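Local coordinates for protein putative peptidyl-prolyl cis-trans isomerase Cbf2 (Campylobacter jejuni, PDB 3RFW) that probably catalyses cis-trans isomerisation of peptidyl-proline bonds and acts as a SurA-like chaperone in a human pathogen, at residues F177-A181 / Y200-L204. Coordinates in Å, arbitrary orientation, origin at the centre of the assembly. Numbering follows the deposited sequence.
Sequences FTDAA and YHVIL
One alpha-helical turn, 177-181, closed by the hydrogen bond from Ala181 N to Phe177 O, 3.0 Å, packs on strand 200-204 in the parvulin-type (PpiC) isomerase domain. The axes approach to 9.6 Å and run in roughly the same N-to-C direction, crossing at -35°, with Phe177 nearest His201 (CA-CA 8.0 Å) and Ala181 nearest Ile203 (6.8 Å). His201 and Ile203 point their CB atoms at the helix, whereas Val202 faces helices 123-133 and 138-152 across the sheet. Small Ala180 and Ala181 leave room for branched Ile203 (m, t), whose CD1 lies 4.4 Å from Ala180 CB and 4.2 Å from Ala181 CB. Phe177, chi1 t, brings its flat ring against both Ile203 and His201. The imidazole suits this buried site because NE2 hydrogen-bonds Thr196 and its ring meets His117, consistent with the histidine pair of parvulin active sites. The His201 ring meets that of Phe177 obliquely, planes at 55° and centroids 5.1 Å apart. Over one phenyl face, Ile203 CD1 makes a CH-pi contact, 3.6 Å from the Phe177 centroid and 3.3 Å from Phe177 CE2.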
loop_
_atom_site.group_PDB
_atom_site.type_symbol
_atom_site.label_atom_id
_atom_site.label_comp_id
_atom_site.label_asym_id
_atom_site.label_seq_id
_atom_site.Cartn_x
_atom_site.Cartn_y
_atom_site.Cartn_z
ATOM N N PHE A 177 -10.541 -13.694 -31.428
ATOM C CA PHE A 177 -11.294 -14.263 -30.303
ATOM C C PHE A 177 -12.353 -13.261 -29.818
ATOM O O PHE A 177 -13.548 -13.574 -29.754
ATOM C CB PHE A 177 -10.333 -14.639 -29.156
ATOM C CG PHE A 177 -10.993 -15.393 -28.029
ATOM C CD1 PHE A 177 -11.511 -14.715 -26.933
ATOM C CD2 PHE A 177 -11.135 -16.779 -28.088
ATOM C CE1 PHE A 177 -12.158 -15.403 -25.892
ATOM C CE2 PHE A 177 -11.816 -17.473 -27.077
ATOM C CZ PHE A 177 -12.325 -16.770 -25.975
ATOM N N THR A 178 -11.888 -12.055 -29.504
ATOM C CA THR A 178 -12.713 -10.908 -29.138
ATOM C C THR A 178 -13.886 -10.647 -30.100
ATOM O O THR A 178 -15.019 -10.446 -29.661
ATOM C CB THR A 178 -11.811 -9.653 -29.035
ATOM O OG1 THR A 178 -10.881 -9.845 -27.968
ATOM C CG2 THR A 178 -12.609 -8.403 -28.772
ATOM N N ASP A 179 -13.609 -10.664 -31.400
ATOM C CA ASP A 179 -14.641 -10.509 -32.416
ATOM C C ASP A 179 -15.768 -11.527 -32.265
ATOM O O ASP A 179 -16.944 -11.163 -32.227
ATOM C CB ASP A 179 -14.044 -10.594 -33.831
ATOM C CG ASP A 179 -13.326 -9.302 -34.253
ATOM O OD1 ASP A 179 -13.315 -8.319 -33.466
ATOM O OD2 ASP A 179 -12.755 -9.286 -35.368
ATOM N N ALA A 180 -15.429 -12.806 -32.215
ATOM C CA ALA A 180 -16.483 -13.808 -32.115
ATOM C C ALA A 180 -17.269 -13.692 -30.801
ATOM O O ALA A 180 -18.495 -13.843 -30.790
ATOM C CB ALA A 180 -15.926 -15.214 -32.309
ATOM N N ALA A 181 -16.576 -13.371 -29.708
ATOM C CA ALA A 181 -17.200 -13.385 -28.389
ATOM C C ALA A 181 -18.175 -12.211 -28.192
ATOM O O ALA A 181 -19.235 -12.369 -27.586
ATOM C CB ALA A 181 -16.145 -13.406 -27.283
ATOM N N TYR A 200 -7.641 -23.519 -32.216
ATOM C CA TYR A 200 -9.070 -23.448 -32.564
ATOM C C TYR A 200 -9.935 -23.451 -31.301
ATOM O O TYR A 200 -9.854 -24.387 -30.500
ATOM C CB TYR A 200 -9.466 -24.629 -33.468
ATOM C CG TYR A 200 -8.844 -24.578 -34.852
ATOM C CD1 TYR A 200 -7.628 -25.209 -35.124
ATOM C CD2 TYR A 200 -9.427 -23.829 -35.863
ATOM C CE1 TYR A 200 -7.032 -25.114 -36.384
ATOM C CE2 TYR A 200 -8.836 -23.726 -37.117
ATOM C CZ TYR A 200 -7.640 -24.359 -37.366
ATOM O OH TYR A 200 -7.084 -24.243 -38.614
ATOM N N HIS A 201 -10.763 -22.412 -31.123
ATOM C CA HIS A 201 -11.578 -22.282 -29.908
ATOM C C HIS A 201 -13.055 -22.528 -30.158
ATOM O O HIS A 201 -13.595 -22.118 -31.174
ATOM C CB HIS A 201 -11.435 -20.904 -29.272
ATOM C CG HIS A 201 -10.053 -20.343 -29.325
ATOM N ND1 HIS A 201 -9.426 -19.815 -28.215
ATOM C CD2 HIS A 201 -9.192 -20.182 -30.356
ATOM C CE1 HIS A 201 -8.252 -19.324 -28.569
ATOM N NE2 HIS A 201 -8.086 -19.534 -29.862
ATOM N N VAL A 202 -13.720 -23.098 -29.163
ATOM C CA VAL A 202 -15.156 -22.961 -29.020
ATOM C C VAL A 202 -15.486 -22.064 -27.824
ATOM O O VAL A 202 -15.040 -22.316 -26.698
ATOM C CB VAL A 202 -15.830 -24.347 -28.838
ATOM C CG1 VAL A 202 -17.350 -24.211 -28.807
ATOM C CG2 VAL A 202 -15.374 -25.320 -29.954
ATOM N N ILE A 203 -16.329 -21.061 -28.060
ATOM C CA ILE A 203 -16.660 -20.058 -27.041
ATOM C C ILE A 203 -18.123 -20.194 -26.620
ATOM O O ILE A 203 -19.013 -20.369 -27.472
ATOM C CB ILE A 203 -16.446 -18.662 -27.590
ATOM C CG1 ILE A 203 -15.055 -18.553 -28.228
ATOM C CG2 ILE A 203 -16.667 -17.612 -26.505
ATOM C CD1 ILE A 203 -14.677 -17.139 -28.594
ATOM N N LEU A 204 -18.358 -20.213 -25.312
ATOM C CA LEU A 204 -19.711 -20.055 -24.784
ATOM C C LEU A 204 -19.846 -18.712 -24.052
ATOM O O LEU A 204 -19.124 -18.459 -23.091
ATOM C CB LEU A 204 -20.060 -21.199 -23.834
ATOM C CG LEU A 204 -21.327 -20.991 -23.017
ATOM C CD1 LEU A 204 -22.577 -20.970 -23.916
ATOM C CD2 LEU A 204 -21.437 -22.052 -21.951
#